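Local coordinates for phage-related protein (Bacillus cereus, PDB 4JG2) that is of unknown function but belongs to a phage single-stranded-DNA-binding protein family and so probably binds single-stranded DNA, at residues E151-Y165 with C177-L191. Numbering follows the deposited sequence. Where two conformers were deposited one is given.
Sequences EVYSGCYARVSLNFY and CGLGNIQKIRDGEPL
R186 reaches Y157 because its CG lies between its own backbone N and carbonyl carbon (chi1 64°) and the chain then runs straight to NE, while the Y157 ring swings to meet it with CG anti to the carbonyl carbon (chi1 -64°). The two residues form a hydrogen-bonded pair of an antiparallel ladder between strands 157-165 and 177-186. Their planes are only 13° apart, a cation-pi stack with R186 CZ 3.8 Å from the Y157 ring centroid; a flat, charged guanidinium suits a flat aromatic face. Beside them is a classic beta bulge, in which I185 N and R186 N both donate to Y157 O, at 2.9 and 3.2 Å. A second bulge lies near S161.

K184 turns to the other side of the sheet, where its bent chain curls back past C156. A long, flexible lysine can reach both partners there: its NZ donates to E151 O (2.8 Å) in the carbonyl plane and forms a salt bridge with D187 OD2. Y153 OH also donates to OD2, from the opposite face of the carboxylate, and accepts a bond from G188 N. Two waters link E151 into this network. G155 has backbone angles suited to glycine, and its CA approaches E189 O.

Further along, small A158 and branched V160, I182 and L179 supply the apolar packing, with V160 CG1 3.6 Å from L179 CD1. Strand 125-132 covers L162, L179 and C177. The slim C177 thiol fits between L162 and F164: SG lies 3.7 Å from L162 CD2 and obliquely 4.1 Å from the F164 ring centroid.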
loop_
_atom_site.group_PDB
_atom_site.type_symbol
_atom_site.label_atom_id
_atom_site.label_comp_id
_atom_site.label_asym_id
_atom_site.label_seq_id
_atom_site.Cartn_x
_atom_site.Cartn_y
_atom_site.Cartn_z
ATOM N N GLU A 151 10.161 -3.508 -16.122
ATOM C CA GLU A 151 10.809 -2.559 -15.198
ATOM C C GLU A 151 10.209 -2.508 -13.805
ATOM O O GLU A 151 10.837 -1.945 -12.910
ATOM C CB GLU A 151 10.827 -1.156 -15.800
ATOM C CG GLU A 151 11.637 -1.071 -17.108
ATOM C CD GLU A 151 13.044 -1.616 -16.986
ATOM O OE1 GLU A 151 13.714 -1.258 -16.010
ATOM O OE2 GLU A 151 13.452 -2.424 -17.875
ATOM N N VAL A 152 9.017 -3.037 -13.582
ATOM C CA VAL A 152 8.392 -3.019 -12.234
ATOM C C VAL A 152 7.845 -4.418 -11.918
ATOM O O VAL A 152 7.028 -4.908 -12.659
ATOM C CB VAL A 152 7.295 -1.936 -12.126
ATOM C CG1 VAL A 152 6.862 -1.787 -10.694
ATOM C CG2 VAL A 152 7.789 -0.600 -12.661
ATOM N N TYR A 153 8.312 -4.949 -10.812
ATOM C CA TYR A 153 8.121 -6.360 -10.449
ATOM C C TYR A 153 8.329 -6.513 -8.957
ATOM O O TYR A 153 8.936 -5.640 -8.323
ATOM C CB TYR A 153 9.134 -7.254 -11.245
ATOM C CG TYR A 153 10.558 -6.792 -11.091
ATOM C CD1 TYR A 153 11.054 -5.784 -11.925
ATOM C CD2 TYR A 153 11.346 -7.229 -10.038
ATOM C CE1 TYR A 153 12.314 -5.261 -11.726
ATOM C CE2 TYR A 153 12.597 -6.668 -9.828
ATOM C CZ TYR A 153 13.051 -5.665 -10.649
ATOM O OH TYR A 153 14.266 -5.064 -10.395
ATOM N N SER A 154 7.824 -7.595 -8.378
ATOM C CA SER A 154 8.045 -7.893 -6.975
ATOM C C SER A 154 9.545 -7.960 -6.704
ATOM O O SER A 154 10.250 -8.750 -7.322
ATOM C CB SER A 154 7.416 -9.200 -6.602
ATOM O OG SER A 154 6.019 -9.188 -6.873
ATOM N N GLY A 155 9.994 -7.165 -5.730
ATOM C CA GLY A 155 11.374 -7.112 -5.324
ATOM C C GLY A 155 12.045 -5.768 -5.615
ATOM O O GLY A 155 13.105 -5.475 -5.038
ATOM N N CYS A 156 11.522 -4.985 -6.570
ATOM C CA CYS A 156 12.107 -3.693 -6.901
ATOM C C CYS A 156 11.698 -2.656 -5.827
ATOM O O CYS A 156 10.788 -2.867 -5.028
ATOM C CB CYS A 156 11.691 -3.200 -8.295
ATOM S SG CYS A 156 10.004 -2.482 -8.384
ATOM N N TYR A 157 12.391 -1.516 -5.872
ATOM C CA TYR A 157 12.212 -0.368 -4.972
ATOM C C TYR A 157 11.470 0.726 -5.705
ATOM O O TYR A 157 11.841 1.087 -6.857
ATOM C CB TYR A 157 13.565 0.134 -4.455
ATOM C CG TYR A 157 14.237 -0.940 -3.600
ATOM C CD1 TYR A 157 14.029 -1.034 -2.266
ATOM C CD2 TYR A 157 15.079 -1.867 -4.163
ATOM C CE1 TYR A 157 14.596 -1.990 -1.468
ATOM C CE2 TYR A 157 15.690 -2.872 -3.395
ATOM C CZ TYR A 157 15.439 -2.913 -2.046
ATOM O OH TYR A 157 15.951 -3.927 -1.312
ATOM N N ALA A 158 10.406 1.258 -5.098
ATOM C CA ALA A 158 9.562 2.224 -5.715
ATOM C C ALA A 158 8.842 3.035 -4.647
ATOM O O ALA A 158 8.390 2.451 -3.644
ATOM C CB ALA A 158 8.510 1.553 -6.589
ATOM N N ARG A 159 8.663 4.343 -4.890
ATOM C CA ARG A 159 7.761 5.126 -4.034
ATOM C C ARG A 159 6.309 4.728 -4.356
ATOM O O ARG A 159 5.979 4.510 -5.532
ATOM C CB ARG A 159 7.890 6.646 -4.270
ATOM C CG ARG A 159 9.325 7.193 -4.080
ATOM C CD ARG A 159 9.338 8.729 -4.077
ATOM N NE ARG A 159 8.774 9.119 -2.819
ATOM C CZ ARG A 159 8.276 10.308 -2.526
ATOM N NH1 ARG A 159 8.306 11.289 -3.403
ATOM N NH2 ARG A 159 7.799 10.490 -1.284
ATOM N N VAL A 160 5.443 4.693 -3.339
ATOM C CA VAL A 160 4.042 4.357 -3.531
ATOM C C VAL A 160 3.165 5.384 -2.844
ATOM O O VAL A 160 3.439 5.742 -1.689
ATOM C CB VAL A 160 3.721 2.948 -3.001
ATOM C CG1 VAL A 160 2.274 2.575 -3.328
ATOM C CG2 VAL A 160 4.691 1.893 -3.550
ATOM N N SER A 161 2.143 5.839 -3.555
ATOM C CA SER A 161 1.169 6.739 -2.989
ATOM C C SER A 161 0.083 5.866 -2.329
ATOM O O SER A 161 -0.373 4.880 -2.904
ATOM C CB SER A 161 0.565 7.616 -4.080
ATOM O OG SER A 161 -0.323 8.551 -3.520
ATOM N N LEU A 162 -0.256 6.231 -1.108
ATOM C CA LEU A 162 -1.215 5.534 -0.298
ATOM C C LEU A 162 -2.263 6.447 0.268
ATOM O O LEU A 162 -1.951 7.585 0.645
ATOM C CB LEU A 162 -0.475 4.920 0.918
ATOM C CG LEU A 162 0.701 3.977 0.638
ATOM C CD1 LEU A 162 1.329 3.559 1.963
ATOM C CD2 LEU A 162 0.315 2.774 -0.225
ATOM N N ASN A 163 -3.508 5.994 0.340
ATOM C CA ASN A 163 -4.545 6.774 1.005
ATOM C C ASN A 163 -5.204 5.860 1.998
ATOM O O ASN A 163 -5.544 4.722 1.733
ATOM C CB ASN A 163 -5.615 7.444 0.092
ATOM C CG ASN A 163 -6.542 8.464 0.854
ATOM O OD1 ASN A 163 -6.240 9.698 0.972
ATOM N ND2 ASN A 163 -7.720 7.970 1.306
ATOM N N PHE A 164 -5.350 6.371 3.179
ATOM C CA PHE A 164 -5.955 5.616 4.272
ATOM C C PHE A 164 -7.371 6.056 4.509
ATOM O O PHE A 164 -7.659 7.250 4.485
ATOM C CB PHE A 164 -5.075 5.828 5.528
ATOM C CG PHE A 164 -3.685 5.229 5.370
ATOM C CD1 PHE A 164 -2.606 5.957 4.867
ATOM C CD2 PHE A 164 -3.471 3.900 5.618
ATOM C CE1 PHE A 164 -1.358 5.391 4.693
ATOM C CE2 PHE A 164 -2.240 3.311 5.441
ATOM C CZ PHE A 164 -1.200 4.070 4.960
ATOM N N TYR A 165 -8.231 5.089 4.802
ATOM C CA TYR A 165 -9.644 5.395 4.965
ATOM C C TYR A 165 -10.316 4.374 5.877
ATOM O O TYR A 165 -9.986 3.190 5.889
ATOM C CB TYR A 165 -10.384 5.484 3.604
ATOM C CG TYR A 165 -10.361 4.210 2.799
ATOM C CD1 TYR A 165 -9.301 3.913 1.899
ATOM C CD2 TYR A 165 -11.371 3.286 2.883
ATOM C CE1 TYR A 165 -9.328 2.771 1.145
ATOM C CE2 TYR A 165 -11.363 2.103 2.141
ATOM C CZ TYR A 165 -10.343 1.882 1.290
ATOM O OH TYR A 165 -10.373 0.708 0.584
ATOM N N CYS A 177 -6.099 0.685 3.292
ATOM C CA CYS A 177 -5.123 1.417 2.537
ATOM C C CYS A 177 -5.398 1.288 1.052
ATOM O O CYS A 177 -5.298 0.193 0.481
ATOM C CB CYS A 177 -3.733 0.975 2.855
ATOM S SG CYS A 177 -2.503 1.991 2.011
ATOM N N GLY A 178 -5.755 2.422 0.432
ATOM C CA GLY A 178 -5.941 2.490 -0.966
ATOM C C GLY A 178 -4.637 2.702 -1.725
ATOM O O GLY A 178 -3.840 3.587 -1.371
ATOM N N LEU A 179 -4.418 1.901 -2.745
ATOM C CA LEU A 179 -3.259 2.035 -3.620
ATOM C C LEU A 179 -3.460 3.138 -4.606
ATOM O O LEU A 179 -4.462 3.157 -5.342
ATOM C CB LEU A 179 -3.094 0.715 -4.398
ATOM C CG LEU A 179 -1.966 0.684 -5.451
ATOM C CD1 LEU A 179 -0.602 0.960 -4.837
ATOM C CD2 LEU A 179 -1.957 -0.670 -6.152
ATOM N N GLY A 180 -2.490 4.050 -4.662
ATOM C CA GLY A 180 -2.425 5.113 -5.638
ATOM C C GLY A 180 -1.319 4.744 -6.619
ATOM O O GLY A 180 -0.996 3.599 -6.894
ATOM N N ASN A 181 -0.649 5.747 -7.101
ATOM C CA ASN A 181 0.391 5.548 -8.057
ATOM C C ASN A 181 1.706 5.007 -7.507
ATOM O O ASN A 181 1.915 4.877 -6.291
ATOM C CB ASN A 181 0.514 6.849 -8.787
ATOM C CG ASN A 181 -0.845 7.322 -9.232
ATOM O OD1 ASN A 181 -1.553 6.632 -10.011
ATOM N ND2 ASN A 181 -1.260 8.463 -8.688
ATOM N N ILE A 182 2.575 4.659 -8.438
ATOM C CA ILE A 182 3.874 4.039 -8.150
ATOM C C ILE A 182 4.978 4.670 -8.978
ATOM O O ILE A 182 4.761 4.883 -10.199
ATOM C CB ILE A 182 3.784 2.497 -8.456
ATOM C CG1 ILE A 182 2.662 1.840 -7.635
ATOM C CG2 ILE A 182 5.116 1.810 -8.273
ATOM C CD1 ILE A 182 2.334 0.439 -8.050
ATOM N N GLN A 183 6.109 4.985 -8.352
ATOM C CA GLN A 183 7.255 5.561 -9.034
ATOM C C GLN A 183 8.462 4.604 -8.824
ATOM O O GLN A 183 9.013 4.525 -7.740
ATOM C CB GLN A 183 7.587 6.951 -8.493
ATOM C CG GLN A 183 8.812 7.552 -9.175
ATOM C CD GLN A 183 9.113 8.929 -8.709
ATOM O OE1 GLN A 183 9.077 9.215 -7.520
ATOM N NE2 GLN A 183 9.420 9.826 -9.661
ATOM N N LYS A 184 8.867 3.900 -9.902
ATOM C CA LYS A 184 10.023 3.043 -9.860
ATOM C C LYS A 184 11.304 3.827 -9.571
ATOM O O LYS A 184 11.560 4.820 -10.212
ATOM C CB LYS A 184 10.186 2.363 -11.227
ATOM C CG LYS A 184 11.486 1.602 -11.425
ATOM C CD LYS A 184 11.622 0.339 -10.625
ATOM C CE LYS A 184 12.979 -0.335 -10.815
ATOM N NZ LYS A 184 13.251 -0.819 -12.179
ATOM N N ILE A 185 12.101 3.334 -8.612
ATOM C CA ILE A 185 13.381 3.976 -8.246
ATOM C C ILE A 185 14.572 3.106 -8.598
ATOM O O ILE A 185 15.469 3.601 -9.300
ATOM C CB ILE A 185 13.417 4.322 -6.749
ATOM C CG1 ILE A 185 12.278 5.272 -6.392
ATOM C CG2 ILE A 185 14.779 4.934 -6.402
ATOM C CD1 ILE A 185 12.275 6.621 -7.044
ATOM N N ARG A 186 14.617 1.865 -8.182
ATOM C CA ARG A 186 15.797 1.012 -8.462
ATOM C C ARG A 186 15.430 -0.444 -8.430
ATOM O O ARG A 186 14.433 -0.851 -7.823
ATOM C CB ARG A 186 17.000 1.296 -7.575
ATOM C CG ARG A 186 16.793 1.025 -6.191
ATOM C CD ARG A 186 18.005 1.400 -5.335
ATOM N NE ARG A 186 17.736 1.086 -3.925
ATOM C CZ ARG A 186 18.080 -0.048 -3.296
ATOM N NH1 ARG A 186 18.770 -1.008 -3.909
ATOM N NH2 ARG A 186 17.751 -0.195 -2.025
ATOM N N ASP A 187 16.202 -1.230 -9.150
ATOM C CA ASP A 187 16.015 -2.669 -9.206
ATOM C C ASP A 187 16.353 -3.268 -7.868
ATOM O O ASP A 187 17.098 -2.700 -7.086
ATOM C CB ASP A 187 16.902 -3.299 -10.315
ATOM C CG ASP A 187 16.415 -2.891 -11.688
ATOM O OD1 ASP A 187 17.256 -2.549 -12.573
ATOM O OD2 ASP A 187 15.192 -2.893 -11.916
ATOM N N GLY A 188 15.737 -4.402 -7.621
ATOM C CA GLY A 188 16.059 -5.241 -6.457
ATOM C C GLY A 188 15.941 -6.697 -6.886
ATOM O O GLY A 188 15.408 -6.998 -7.990
ATOM N N GLU A 189 16.384 -7.595 -6.032
ATOM C CA GLU A 189 16.290 -8.999 -6.374
ATOM C C GLU A 189 14.819 -9.401 -6.477
ATOM O O GLU A 189 14.005 -9.044 -5.628
ATOM C CB GLU A 189 17.008 -9.889 -5.346
ATOM C CG GLU A 189 18.486 -10.139 -5.538
ATOM C CD GLU A 189 18.687 -11.074 -6.792
ATOM O OE1 GLU A 189 18.434 -12.365 -6.846
ATOM O OE2 GLU A 189 19.031 -10.442 -7.769
ATOM N N PRO A 190 14.462 -10.183 -7.498
ATOM C CA PRO A 190 13.072 -10.569 -7.633
ATOM C C PRO A 190 12.605 -11.448 -6.459
ATOM O O PRO A 190 13.386 -12.290 -5.927
ATOM C CB PRO A 190 13.035 -11.267 -8.990
ATOM C CG PRO A 190 14.238 -10.709 -9.714
ATOM C CD PRO A 190 15.244 -10.584 -8.681
ATOM N N LEU A 191 11.336 -11.267 -6.076
ATOM C CA LEU A 191 10.678 -12.027 -5.038
ATOM C C LEU A 191 9.657 -12.956 -5.638
ATOM O O LEU A 191 8.985 -12.601 -6.623
ATOM C CB LEU A 191 10.038 -11.144 -3.978
ATOM C CG LEU A 191 11.037 -10.290 -3.244
ATOM C CD1 LEU A 191 10.319 -9.242 -2.392
ATOM C CD2 LEU A 191 12.000 -11.088 -2.344
HETATM O O HOH W 1 13.706 0.863 -14.399
HETATM O O HOH W 2 14.310 -3.332 -14.456
HETATM O O HOH W 3 17.079 -6.227 -3.309
HETATM O O HOH W 4 9.129 11.526 -6.077
HETATM O O HOH W 5 -7.967 -1.079 0.587
#